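Local coordinates for putative branched chain amino acid ABC transporter, periplasmic amino acid-binding protein (Brucella ovis, PDB 4XFK) that probably serves as the periplasmic substrate-binding component of an amino-acid ABC transport system, at residues 141-145 / 242-246; 147-152 / 377-381; 245-249 / 292-296; 263-269 / 352-358; 280-284 / 296-301. The protein carries 1 engineered substitution. The contacts are given in a common frame with arbitrary orientation. Residues are numbered along the deposited sequence.

Contact 1 (141-145 / 242-246); sequences RFKTV and ATSFL. Engineered in segment 141-145: Arg-141 (natural residue His).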
# COMPACT_ATOMS: atom_id res chain seq x y z
N ARG A 141 1.56 1.64 -9.19
CA ARG A 141 1.24 0.21 -9.31
C ARG A 141 1.08 -0.21 -10.77
O ARG A 141 1.67 -1.20 -11.22
CB ARG A 141 -0.06 -0.13 -8.58
CG ARG A 141 -0.00 -0.09 -7.06
CD ARG A 141 0.80 -1.21 -6.44
NE ARG A 141 0.58 -1.21 -5.00
CZ ARG A 141 1.12 -2.08 -4.15
NH1 ARG A 141 1.92 -3.04 -4.58
NH2 ARG A 141 0.87 -1.97 -2.85
N PHE A 142 0.27 0.54 -11.51
CA PHE A 142 -0.17 0.03 -12.81
C PHE A 142 0.73 0.39 -13.98
O PHE A 142 0.80 -0.36 -14.94
CB PHE A 142 -1.68 0.20 -13.01
CG PHE A 142 -2.44 -0.76 -12.16
CD1 PHE A 142 -2.68 -2.05 -12.62
CD2 PHE A 142 -2.75 -0.44 -10.85
CE1 PHE A 142 -3.30 -2.98 -11.80
CE2 PHE A 142 -3.37 -1.38 -10.02
CZ PHE A 142 -3.62 -2.65 -10.49
N LYS A 143 1.48 1.48 -13.86
CA LYS A 143 2.56 1.74 -14.80
C LYS A 143 3.62 0.66 -14.67
O LYS A 143 4.04 0.05 -15.65
CB LYS A 143 3.19 3.10 -14.52
CG LYS A 143 4.53 3.28 -15.22
CD LYS A 143 5.29 4.50 -14.71
CE LYS A 143 5.95 4.26 -13.34
NZ LYS A 143 5.07 4.61 -12.20
N THR A 144 4.06 0.42 -13.43
CA THR A 144 5.15 -0.54 -13.24
C THR A 144 4.76 -1.97 -13.61
O THR A 144 5.55 -2.67 -14.23
CB THR A 144 5.79 -0.50 -11.82
OG1 THR A 144 4.82 -0.79 -10.82
CG2 THR A 144 6.43 0.86 -11.54
N VAL A 145 3.55 -2.41 -13.25
CA VAL A 145 3.18 -3.79 -13.57
C VAL A 145 3.12 -3.99 -15.08
O VAL A 145 3.62 -4.99 -15.61
CB VAL A 145 1.87 -4.26 -12.85
CG1 VAL A 145 0.61 -3.73 -13.53
CG2 VAL A 145 1.85 -5.77 -12.77
N ALA A 242 -2.81 -9.13 -13.98
CA ALA A 242 -1.74 -8.19 -13.67
C ALA A 242 -2.27 -7.29 -12.57
O ALA A 242 -3.23 -6.56 -12.77
CB ALA A 242 -1.36 -7.38 -14.90
N THR A 243 -1.64 -7.38 -11.39
CA THR A 243 -2.28 -6.90 -10.18
C THR A 243 -1.38 -6.05 -9.32
O THR A 243 -0.15 -6.00 -9.51
CB THR A 243 -2.71 -8.09 -9.28
OG1 THR A 243 -1.55 -8.69 -8.69
CG2 THR A 243 -3.50 -9.13 -10.08
N SER A 244 -2.01 -5.40 -8.33
CA SER A 244 -1.30 -4.76 -7.24
C SER A 244 -1.25 -5.63 -5.99
O SER A 244 -0.34 -5.47 -5.19
CB SER A 244 -1.97 -3.42 -6.90
OG SER A 244 -3.39 -3.55 -6.84
N PHE A 245 -2.22 -6.54 -5.83
CA PHE A 245 -2.43 -7.18 -4.52
C PHE A 245 -2.52 -8.70 -4.55
O PHE A 245 -3.00 -9.31 -3.59
CB PHE A 245 -3.68 -6.63 -3.83
CG PHE A 245 -3.67 -5.13 -3.64
CD1 PHE A 245 -2.56 -4.49 -3.08
CD2 PHE A 245 -4.75 -4.36 -4.02
CE1 PHE A 245 -2.55 -3.11 -2.93
CE2 PHE A 245 -4.75 -2.99 -3.85
CZ PHE A 245 -3.65 -2.35 -3.30
N LEU A 246 -2.02 -9.34 -5.61
CA LEU A 246 -2.15 -10.80 -5.68
C LEU A 246 -1.40 -11.53 -4.56
O LEU A 246 -1.78 -12.64 -4.21
CB LEU A 246 -1.70 -11.33 -7.04
CG LEU A 246 -2.07 -12.79 -7.33
CD1 LEU A 246 -3.58 -12.99 -7.36
CD2 LEU A 246 -1.44 -13.23 -8.64

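Contact 2 (147-152 / 377-381); sequences QGMKDK and FKTFT. With ACT (acetate ion), chain C.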
# COMPACT_ATOMS: atom_id res chain seq x y z
N GLN A 147 4.57 -2.02 -17.54
CA GLN A 147 5.88 -1.83 -18.14
C GLN A 147 6.81 -3.02 -17.88
O GLN A 147 7.57 -3.42 -18.76
CB GLN A 147 6.53 -0.54 -17.66
CG GLN A 147 7.83 -0.21 -18.38
CD GLN A 147 7.61 0.10 -19.84
OE1 GLN A 147 6.70 0.86 -20.19
NE2 GLN A 147 8.42 -0.49 -20.70
N GLY A 148 6.76 -3.58 -16.68
CA GLY A 148 7.55 -4.75 -16.35
C GLY A 148 7.20 -5.94 -17.23
O GLY A 148 8.08 -6.61 -17.77
N MET A 149 5.90 -6.19 -17.41
CA MET A 149 5.45 -7.23 -18.32
C MET A 149 5.94 -6.97 -19.76
O MET A 149 6.40 -7.89 -20.44
CB MET A 149 3.94 -7.36 -18.29
CG MET A 149 3.44 -7.86 -16.94
SD MET A 149 1.65 -7.91 -16.81
CE MET A 149 1.28 -9.28 -17.91
N LYS A 150 5.85 -5.72 -20.20
CA LYS A 150 6.34 -5.34 -21.52
C LYS A 150 7.84 -5.61 -21.66
O LYS A 150 8.28 -6.17 -22.67
CB LYS A 150 6.03 -3.87 -21.80
CG LYS A 150 6.50 -3.38 -23.16
CD LYS A 150 6.07 -1.94 -23.37
CE LYS A 150 6.48 -1.42 -24.74
NZ LYS A 150 5.81 -0.11 -25.02
N ASP A 151 8.62 -5.23 -20.65
CA ASP A 151 10.07 -5.45 -20.68
C ASP A 151 10.42 -6.94 -20.77
O ASP A 151 11.43 -7.32 -21.37
CB ASP A 151 10.75 -4.84 -19.44
CG ASP A 151 10.69 -3.31 -19.41
OD1 ASP A 151 10.33 -2.68 -20.43
OD2 ASP A 151 11.02 -2.73 -18.35
N LYS A 152 9.58 -7.77 -20.16
CA LYS A 152 9.82 -9.21 -20.10
C LYS A 152 9.28 -9.91 -21.35
O LYS A 152 9.62 -11.06 -21.63
CB LYS A 152 9.20 -9.81 -18.83
CG LYS A 152 9.51 -11.29 -18.61
CD LYS A 152 8.77 -11.85 -17.40
CE LYS A 152 8.83 -13.37 -17.38
NZ LYS A 152 10.23 -13.89 -17.42
N PHE A 377 11.20 -10.46 -11.38
CA PHE A 377 11.85 -10.46 -12.70
C PHE A 377 12.28 -9.08 -13.21
O PHE A 377 13.00 -8.99 -14.20
CB PHE A 377 11.02 -11.21 -13.75
CG PHE A 377 9.68 -10.58 -14.05
CD1 PHE A 377 9.57 -9.53 -14.95
CD2 PHE A 377 8.52 -11.07 -13.46
CE1 PHE A 377 8.34 -8.96 -15.24
CE2 PHE A 377 7.30 -10.50 -13.74
CZ PHE A 377 7.20 -9.46 -14.65
N LYS A 378 11.83 -8.02 -12.54
CA LYS A 378 12.21 -6.66 -12.92
C LYS A 378 12.09 -5.73 -11.73
O LYS A 378 11.06 -5.72 -11.05
CB LYS A 378 11.32 -6.14 -14.07
CG LYS A 378 11.55 -4.68 -14.44
CD LYS A 378 12.94 -4.45 -15.01
CE LYS A 378 13.15 -3.00 -15.41
NZ LYS A 378 14.53 -2.74 -15.92
N THR A 379 13.14 -4.96 -11.46
CA THR A 379 13.07 -3.93 -10.43
C THR A 379 13.25 -2.57 -11.07
O THR A 379 14.22 -2.34 -11.80
CB THR A 379 14.15 -4.12 -9.36
OG1 THR A 379 13.89 -5.33 -8.63
CG2 THR A 379 14.14 -2.95 -8.39
N PHE A 380 12.29 -1.69 -10.82
CA PHE A 380 12.40 -0.31 -11.26
C PHE A 380 12.94 0.52 -10.11
O PHE A 380 12.53 0.35 -8.97
CB PHE A 380 11.03 0.23 -11.68
CG PHE A 380 10.49 -0.41 -12.92
CD1 PHE A 380 11.01 -0.07 -14.17
CD2 PHE A 380 9.46 -1.33 -12.86
CE1 PHE A 380 10.52 -0.65 -15.33
CE2 PHE A 380 8.95 -1.91 -14.01
CZ PHE A 380 9.49 -1.58 -15.25
N THR A 381 13.87 1.42 -10.41
CA THR A 381 14.43 2.30 -9.39
C THR A 381 13.35 3.25 -8.87
O THR A 381 12.27 3.36 -9.45
CB THR A 381 15.58 3.16 -9.94
OG1 THR A 381 15.06 4.04 -10.94
CG2 THR A 381 16.68 2.29 -10.53
C ACT C . 14.97 -8.70 -9.87
O ACT C . 15.31 -9.02 -11.03
OXT ACT C . 14.07 -7.83 -9.79
CH3 ACT C . 15.58 -9.32 -8.64

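Contact 3 (245-249 / 292-296); sequences FLDQP and PSYVE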
# COMPACT_ATOMS: atom_id res chain seq x y z
N PHE A 245 -2.22 -6.54 -5.83
CA PHE A 245 -2.43 -7.18 -4.52
C PHE A 245 -2.52 -8.70 -4.55
O PHE A 245 -3.00 -9.31 -3.59
CB PHE A 245 -3.68 -6.63 -3.83
CG PHE A 245 -3.67 -5.13 -3.64
CD1 PHE A 245 -2.56 -4.49 -3.08
CD2 PHE A 245 -4.75 -4.36 -4.02
CE1 PHE A 245 -2.55 -3.11 -2.93
CE2 PHE A 245 -4.75 -2.99 -3.85
CZ PHE A 245 -3.65 -2.35 -3.30
N LEU A 246 -2.02 -9.34 -5.61
CA LEU A 246 -2.15 -10.80 -5.68
C LEU A 246 -1.40 -11.53 -4.56
O LEU A 246 -1.78 -12.64 -4.21
CB LEU A 246 -1.70 -11.33 -7.04
CG LEU A 246 -2.07 -12.79 -7.33
CD1 LEU A 246 -3.58 -12.99 -7.36
CD2 LEU A 246 -1.44 -13.23 -8.64
N ASP A 247 -0.37 -10.91 -3.99
CA ASP A 247 0.39 -11.59 -2.93
C ASP A 247 -0.26 -11.50 -1.55
O ASP A 247 0.32 -11.95 -0.56
CB ASP A 247 1.87 -11.15 -2.91
CG ASP A 247 2.04 -9.69 -2.57
OD1 ASP A 247 1.11 -8.91 -2.84
OD2 ASP A 247 3.11 -9.32 -2.03
N GLN A 248 -1.47 -10.95 -1.46
CA GLN A 248 -2.24 -11.13 -0.24
C GLN A 248 -2.39 -12.61 0.04
O GLN A 248 -2.73 -13.38 -0.86
CB GLN A 248 -3.64 -10.50 -0.36
CG GLN A 248 -4.47 -10.76 0.90
CD GLN A 248 -5.78 -9.99 0.95
OE1 GLN A 248 -6.22 -9.43 -0.05
NE2 GLN A 248 -6.39 -9.96 2.13
N PRO A 249 -2.14 -13.03 1.29
CA PRO A 249 -2.29 -14.46 1.60
C PRO A 249 -3.65 -15.01 1.20
O PRO A 249 -4.68 -14.36 1.45
CB PRO A 249 -2.10 -14.49 3.12
CG PRO A 249 -1.16 -13.35 3.38
CD PRO A 249 -1.60 -12.27 2.42
N PRO A 292 6.83 -11.40 5.15
CA PRO A 292 6.12 -10.17 4.79
C PRO A 292 5.67 -10.16 3.33
O PRO A 292 6.41 -10.56 2.43
CB PRO A 292 7.16 -9.08 5.05
CG PRO A 292 8.47 -9.77 4.80
CD PRO A 292 8.28 -11.19 5.27
N SER A 293 4.45 -9.71 3.09
CA SER A 293 3.97 -9.57 1.72
C SER A 293 2.85 -8.55 1.70
O SER A 293 2.46 -8.02 2.75
CB SER A 293 3.47 -10.90 1.17
OG SER A 293 2.28 -11.28 1.84
N TYR A 294 2.34 -8.26 0.50
CA TYR A 294 1.11 -7.49 0.35
C TYR A 294 1.31 -6.12 1.02
O TYR A 294 2.27 -5.42 0.68
CB TYR A 294 -0.04 -8.36 0.88
CG TYR A 294 -1.45 -7.77 0.90
CD1 TYR A 294 -1.95 -7.02 -0.16
CD2 TYR A 294 -2.28 -8.00 1.99
CE1 TYR A 294 -3.25 -6.51 -0.11
CE2 TYR A 294 -3.57 -7.50 2.05
CZ TYR A 294 -4.03 -6.75 0.99
OH TYR A 294 -5.31 -6.23 1.02
N VAL A 295 0.46 -5.73 1.97
CA VAL A 295 0.52 -4.38 2.56
C VAL A 295 1.70 -4.15 3.51
O VAL A 295 2.00 -3.01 3.88
CB VAL A 295 -0.79 -4.04 3.31
CG1 VAL A 295 -1.97 -4.01 2.31
CG2 VAL A 295 -1.05 -5.03 4.43
N GLU A 296 2.37 -5.23 3.92
CA GLU A 296 3.34 -5.13 5.01
C GLU A 296 4.64 -4.37 4.67
O GLU A 296 5.05 -3.53 5.46
CB GLU A 296 3.63 -6.50 5.62
CG GLU A 296 2.37 -7.14 6.18
CD GLU A 296 2.60 -8.55 6.68
OE1 GLU A 296 3.00 -9.43 5.87
OE2 GLU A 296 2.39 -8.79 7.89

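Contact 4 (263-269 / 352-358); sequences IVSTPFN and FPMVVQE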
# COMPACT_ATOMS: atom_id res chain seq x y z
N ILE A 263 0.79 -12.00 -12.26
CA ILE A 263 1.78 -10.96 -12.04
C ILE A 263 1.33 -9.95 -10.98
O ILE A 263 0.15 -9.63 -10.86
CB ILE A 263 2.03 -10.18 -13.37
CG1 ILE A 263 2.29 -11.13 -14.55
CG2 ILE A 263 3.19 -9.18 -13.24
CD1 ILE A 263 3.57 -11.94 -14.41
N VAL A 264 2.29 -9.46 -10.21
CA VAL A 264 2.04 -8.39 -9.24
C VAL A 264 3.25 -7.46 -9.25
O VAL A 264 4.37 -7.89 -9.53
CB VAL A 264 1.78 -8.97 -7.82
CG1 VAL A 264 3.06 -9.57 -7.22
CG2 VAL A 264 1.17 -7.93 -6.88
N SER A 265 3.02 -6.18 -8.98
CA SER A 265 4.11 -5.22 -8.77
C SER A 265 3.96 -4.66 -7.36
O SER A 265 2.89 -4.16 -7.00
CB SER A 265 4.05 -4.10 -9.79
OG SER A 265 5.13 -3.21 -9.57
N THR A 266 5.02 -4.78 -6.56
CA THR A 266 4.99 -4.35 -5.16
C THR A 266 6.34 -3.74 -4.76
O THR A 266 7.30 -3.85 -5.51
CB THR A 266 4.71 -5.52 -4.18
OG1 THR A 266 5.93 -6.22 -3.94
CG2 THR A 266 3.63 -6.46 -4.68
N PRO A 267 6.41 -3.09 -3.58
CA PRO A 267 7.69 -2.52 -3.17
C PRO A 267 8.73 -3.53 -2.68
O PRO A 267 9.80 -3.11 -2.23
CB PRO A 267 7.31 -1.61 -1.99
CG PRO A 267 5.84 -1.39 -2.11
CD PRO A 267 5.30 -2.63 -2.73
N PHE A 268 8.46 -4.83 -2.77
CA PHE A 268 9.34 -5.79 -2.11
C PHE A 268 9.21 -7.22 -2.65
O PHE A 268 8.13 -7.66 -3.05
CB PHE A 268 9.05 -5.80 -0.61
CG PHE A 268 9.80 -6.86 0.15
CD1 PHE A 268 11.15 -6.71 0.44
CD2 PHE A 268 9.16 -8.02 0.57
CE1 PHE A 268 11.85 -7.69 1.14
CE2 PHE A 268 9.86 -9.01 1.27
CZ PHE A 268 11.19 -8.84 1.55
N ASN A 269 10.32 -7.94 -2.65
CA ASN A 269 10.29 -9.38 -2.78
C ASN A 269 11.50 -9.90 -2.01
O ASN A 269 12.56 -9.29 -2.07
CB ASN A 269 10.32 -9.79 -4.26
CG ASN A 269 10.32 -11.29 -4.45
OD1 ASN A 269 11.34 -11.94 -4.24
ND2 ASN A 269 9.19 -11.85 -4.86
N PHE A 352 10.58 5.17 -3.95
CA PHE A 352 11.11 3.86 -3.59
C PHE A 352 11.06 2.95 -4.81
O PHE A 352 10.28 3.20 -5.73
CB PHE A 352 10.28 3.25 -2.45
CG PHE A 352 8.80 3.36 -2.67
CD1 PHE A 352 8.15 2.49 -3.53
CD2 PHE A 352 8.06 4.36 -2.05
CE1 PHE A 352 6.80 2.61 -3.79
CE2 PHE A 352 6.70 4.48 -2.30
CZ PHE A 352 6.07 3.60 -3.17
N PRO A 353 11.88 1.89 -4.83
CA PRO A 353 11.82 0.95 -5.95
C PRO A 353 10.56 0.08 -5.96
O PRO A 353 9.91 -0.11 -4.93
CB PRO A 353 13.06 0.05 -5.73
CG PRO A 353 13.84 0.67 -4.64
CD PRO A 353 12.92 1.55 -3.85
N MET A 354 10.23 -0.43 -7.15
CA MET A 354 9.14 -1.37 -7.34
C MET A 354 9.64 -2.63 -8.01
O MET A 354 10.49 -2.58 -8.90
CB MET A 354 8.03 -0.73 -8.18
CG MET A 354 7.26 0.37 -7.45
SD MET A 354 6.27 -0.25 -6.05
CE MET A 354 4.92 -1.02 -6.94
N VAL A 355 9.12 -3.77 -7.58
CA VAL A 355 9.55 -5.06 -8.09
C VAL A 355 8.37 -5.76 -8.72
O VAL A 355 7.36 -6.01 -8.06
CB VAL A 355 10.08 -5.94 -6.94
CG1 VAL A 355 10.72 -7.20 -7.49
CG2 VAL A 355 11.05 -5.16 -6.12
N VAL A 356 8.51 -6.10 -9.99
CA VAL A 356 7.48 -6.84 -10.70
C VAL A 356 7.80 -8.33 -10.62
O VAL A 356 8.95 -8.73 -10.83
CB VAL A 356 7.32 -6.36 -12.15
CG1 VAL A 356 6.01 -6.89 -12.71
CG2 VAL A 356 7.33 -4.83 -12.19
N GLN A 357 6.79 -9.12 -10.30
CA GLN A 357 6.96 -10.51 -9.87
C GLN A 357 5.96 -11.43 -10.56
O GLN A 357 4.81 -11.03 -10.81
CB GLN A 357 6.75 -10.61 -8.36
CG GLN A 357 7.71 -9.76 -7.53
CD GLN A 357 7.13 -9.37 -6.19
OE1 GLN A 357 6.91 -10.22 -5.33
NE2 GLN A 357 6.89 -8.07 -6.00
N GLU A 358 6.38 -12.66 -10.83
CA GLU A 358 5.51 -13.66 -11.45
C GLU A 358 5.31 -14.84 -10.52
O GLU A 358 6.20 -15.19 -9.76
CB GLU A 358 6.11 -14.14 -12.77
CG GLU A 358 7.47 -14.83 -12.62
CD GLU A 358 8.05 -15.28 -13.94
OE1 GLU A 358 7.48 -16.20 -14.55
OE2 GLU A 358 9.08 -14.71 -14.35
O HOH W 1 10.64 -0.49 -2.25

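Contact 5 (280-284 / 296-301); sequences FAEDY and EPAAVF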
# COMPACT_ATOMS: atom_id res chain seq x y z
N PHE A 280 15.62 -9.40 5.91
CA PHE A 280 14.39 -8.78 6.39
C PHE A 280 13.23 -9.77 6.42
O PHE A 280 12.50 -9.82 7.39
CB PHE A 280 14.03 -7.57 5.53
CG PHE A 280 12.63 -7.08 5.78
CD1 PHE A 280 12.25 -6.62 7.04
CD2 PHE A 280 11.70 -7.09 4.77
CE1 PHE A 280 10.96 -6.18 7.27
CE2 PHE A 280 10.41 -6.65 4.99
CZ PHE A 280 10.04 -6.19 6.25
N ALA A 281 13.08 -10.56 5.36
CA ALA A 281 12.00 -11.55 5.31
C ALA A 281 12.10 -12.49 6.50
O ALA A 281 11.11 -12.78 7.16
CB ALA A 281 12.04 -12.33 4.00
N GLU A 282 13.31 -12.96 6.78
CA GLU A 282 13.51 -13.89 7.88
C GLU A 282 13.26 -13.25 9.25
O GLU A 282 12.66 -13.86 10.13
CB GLU A 282 14.91 -14.50 7.83
CG GLU A 282 15.13 -15.44 6.64
CD GLU A 282 14.32 -16.72 6.75
OE1 GLU A 282 14.08 -17.16 7.88
OE2 GLU A 282 13.91 -17.29 5.70
N ASP A 283 13.71 -12.01 9.43
CA ASP A 283 13.50 -11.34 10.71
C ASP A 283 12.02 -11.05 10.94
O ASP A 283 11.50 -11.23 12.04
CB ASP A 283 14.31 -10.05 10.82
CG ASP A 283 14.24 -9.45 12.20
OD1 ASP A 283 14.86 -10.02 13.12
OD2 ASP A 283 13.56 -8.42 12.38
N TYR A 284 11.34 -10.61 9.89
CA TYR A 284 9.92 -10.32 9.99
C TYR A 284 9.13 -11.58 10.34
O TYR A 284 8.22 -11.54 11.15
CB TYR A 284 9.42 -9.70 8.68
CG TYR A 284 8.05 -9.08 8.78
CD1 TYR A 284 7.90 -7.77 9.21
CD2 TYR A 284 6.91 -9.81 8.46
CE1 TYR A 284 6.65 -7.19 9.32
CE2 TYR A 284 5.66 -9.23 8.55
CZ TYR A 284 5.53 -7.92 8.99
OH TYR A 284 4.30 -7.31 9.10
N GLU A 296 2.37 -5.23 3.92
CA GLU A 296 3.34 -5.13 5.01
C GLU A 296 4.64 -4.37 4.67
O GLU A 296 5.05 -3.53 5.46
CB GLU A 296 3.63 -6.50 5.62
CG GLU A 296 2.37 -7.14 6.18
CD GLU A 296 2.60 -8.55 6.68
OE1 GLU A 296 3.00 -9.43 5.87
OE2 GLU A 296 2.39 -8.79 7.89
N PRO A 297 5.27 -4.67 3.52
CA PRO A 297 6.53 -3.95 3.23
C PRO A 297 6.41 -2.42 3.19
O PRO A 297 7.26 -1.76 3.79
CB PRO A 297 6.94 -4.54 1.87
CG PRO A 297 6.38 -5.95 1.93
CD PRO A 297 5.03 -5.75 2.54
N ALA A 298 5.38 -1.85 2.55
CA ALA A 298 5.25 -0.39 2.53
C ALA A 298 5.10 0.16 3.95
O ALA A 298 5.66 1.21 4.29
CB ALA A 298 4.08 0.06 1.68
N ALA A 299 4.35 -0.55 4.79
CA ALA A 299 4.14 -0.08 6.16
C ALA A 299 5.45 -0.10 6.94
O ALA A 299 5.79 0.87 7.62
CB ALA A 299 3.08 -0.90 6.85
N VAL A 300 6.21 -1.19 6.81
CA VAL A 300 7.50 -1.27 7.49
C VAL A 300 8.49 -0.23 6.96
O VAL A 300 9.12 0.50 7.73
CB VAL A 300 8.12 -2.68 7.38
CG1 VAL A 300 9.55 -2.68 7.91
CG2 VAL A 300 7.25 -3.72 8.08
N PHE A 301 8.64 -0.16 5.64
CA PHE A 301 9.64 0.72 5.06
C PHE A 301 9.28 2.19 5.32
O PHE A 301 10.14 3.03 5.58
CB PHE A 301 9.82 0.46 3.55
CG PHE A 301 10.24 -0.95 3.19
CD1 PHE A 301 10.78 -1.81 4.14
CD2 PHE A 301 10.06 -1.42 1.90
CE1 PHE A 301 11.15 -3.11 3.79
CE2 PHE A 301 10.44 -2.72 1.55
CZ PHE A 301 10.97 -3.56 2.50

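Contact 1 (141-145 / 242-246)
Helix 138-152 lies against the C-terminal end of strand 240-243 and the turn that follows it, in the alpha/beta layering of a periplasmic binding protein lobe. No hydrogen bond joins the two segments. Arg-141 is an engineered substitution; the natural residue is His. Its chi1 and chi2 are both m, chi3 is t and chi4 is 179°, so the chain first bends and then runs out straight past Ser-244. Arg-141 CD packs 3.6 Å from Ser-244 CB. One guanidinium face lies toward Ser-244 O and Phe-245 CE1. Arg-141 NH1 is 3.4 Å from Ser-244 O, but the angle is too poor for a bond. Phe-142, with chi1 m, sends its ring end to the strand: CE1 is 3.7 Å from Ala-242 O, with the oxygen at the ring edge. Val-145 has chi1 p and sets CG2 4.2 Å from Ala-242 CB and 3.8 Å from Thr-243 O. Thr-243 OG1 accepts from Leu-246 N at 3.2 Å, an ST motif that folds the turn. Helix and strand are therefore joined by van der Waals contact, while the Arg-141 guanidinium is satisfied elsewhere, by a salt bridge to Glu-118 and a hydrogen bond to Ser-265 O.

Contact 2 (147-152 / 377-381)
Aromatic contacts dominate where the last turns of helix 138-152 cross the end of strand 373-380. The short axes approach to 8.6 Å at 130°. Phe-377 and Phe-380 both point at the helix, with Gly-148 between them. Because Gly-148 has no side chain, the rings come close to the helix backbone: Phe-377 CE1 is 3.5 Å from Gly-148 O, and Phe-380 CZ is 3.7 Å from Gly-148 N. Both approaches are made by ring edges. The face of Phe-377 is used by Lys-152, whose CD sits 3.6 Å from the ring centroid in a CH-pi contact. Lys-152 NZ is 5.3 Å from the same centroid, at most a weak cation-pi attraction. Gln-147 CG adds apolar contact, 3.8 Å from Phe-380 CZ.

Polar forces are slight across the pair, and no hydrogen bond crosses it. Asp-151 OD2 and Lys-378 NZ are 4.3 Å apart, beyond a salt bridge. Within the helix, Gln-147 NE2 donates to Asp-151 OD1 at 2.9 Å. An acetate ion, probably from the crystallisation liquor, accepts from Thr-379 OG1 through OXT at 2.8 Å.

Phe-377 and Lys-378 both face Val-356, forming a classic beta bulge. With it, both side chains point toward the helix. The whole is an alpha/beta layer contact, with a helix packed on the sheet of one lobe of a periplasmic binding protein.

Contact 3 (245-249 / 292-296)
The strongest tie is a hydrogen bond from Tyr-294 N to Asp-247 OD2, 2.8 Å long at an N-H...O angle of 160°. It joins two beta turns: a type I turn from Phe-245 to Gln-248 and a type II' turn from Ser-293 to Glu-296. Each turn is closed by its own backbone bond, Gln-248 N to Phe-245 O at 3.1 Å and Glu-296 N to Ser-293 O at 3.0 Å. In the periplasmic binding protein fold, the first turn follows strand 240-243 and the second leads into helix 296-312. Tyr-294 takes the positive phi (59°) of the second position in a type II' turn. Ser-293 OG lies 3.2 Å from Asp-247 O, close enough for a hydrogen bond, though another acceptor is within reach. Ser-293 N also donates to Glu-296 OE1 at 3.1 Å.

The packing centres on the Tyr-294 ring, which is buried. Its hydroxyl is hydrogen-bonded to Thr-27 of helix 26-44, and Gln-248 OE1 accepts from Ser-222 N. Phe-245 meets the ring obliquely, with CD1 3.7 Å from Tyr-294 CE1. The Phe-245 side chain is also about 4 Å from an acetate and about 5 Å from a sodium ion. Pro-249 CD closes in at 4.3 Å from Tyr-294 CD2. Over one ring face, Gln-248 CB makes a CH-pi contact 3.6 Å from the Tyr-294 centroid, 8° off the ring normal.

Contact 4 (263-269 / 352-358)
This is an antiparallel strand pair in the buried part of the mixed sheet. Strand 263-266 runs beside 354-358 at 165°, with the axes 4.6 Å apart. Four backbone hydrogen bonds hold it. Val-264 and Gln-357 form one hydrogen-bonded pair, with Val-264 N to Gln-357 O at 3.0 Å and Gln-357 N to Val-264 O at 2.8 Å. Thr-266 and Val-355 form the next, with Thr-266 N to Val-355 O at 3.0 Å and Val-355 N to Thr-266 O at 2.8 Å. In this periplasmic binding protein, strand 263-266 also has a parallel neighbour, 240-243, so the sheet changes here from parallel to antiparallel. Ile-263, Ser-265 and Val-356 face helix 138-152, where Ser-265 OG is hydrogen-bonded to Thr-144 OG1. Ile-263 CG2 touches Val-356 CG1 at 3.7 Å. On the other face, Gln-357 NE2 donates to Thr-266 OG1 at 2.9 Å and to Val-355 O at 3.0 Å, while Asn-269 ND2 donates to Gln-357 OE1 at 2.8 Å. Thr-266 OG1 also accepts from Phe-268 N at 3.1 Å, an ST turn that bends the chain off the strand. A water donates to Pro-267 O and to Pro-353 O, each at 2.8 Å.

Contact 5 (280-284 / 296-301)
Two helices of the periplasmic binding protein fold meet here almost at right angles. The short axes cross at 92° and stay 12.9 Å apart, so long side chains must bridge the gap. Phe-280 and Tyr-284, one turn apart on helix 274-288, both project toward helix 296-312. Val-300 is the bump that fits the hollow between these two side chains: its CG1 is 3.8 Å from Phe-280 CE1 and its CG2 is 3.7 Å from Tyr-284 CE1. Phe-301 comes in beside it, with CE1 over one face of the Phe-280 ring and 3.8 Å from Phe-280 CE2. The two phenyl rings meet obliquely, with planes at 53° and centroids 5.5 Å apart. Phe-268 makes an edge-to-face contact with Phe-280, and Ala-34 of helix 26-44 touches Tyr-284. At the polar end of this apolar patch, Glu-296 OE2, which is hydrogen-bonded to His-290 NE2 as well, accepts from Tyr-284 OH at 2.7 Å.

Contacts 1, 3, 4 and 5 are buried. Contact 2 is only partly so and carries exposed charged residues at its margin. Contacts 1 and 2 share helix 138-152, successive parts of which pack on one mixed sheet without hydrogen bonds across either contact. Contact 4 is the backbone-bonded pairing inside that sheet. It is tied to contact 1 by Arg-141 and Thr-144, and to contact 2 by backbone bonds between neighbouring strands. Contact 3 joins turns through a buried carboxylate and shares Phe-245 and Leu-246 with contact 1. Contact 5 shares Glu-296 with contact 3 but is mainly aromatic. Phe-268 of contact 4 packs against both.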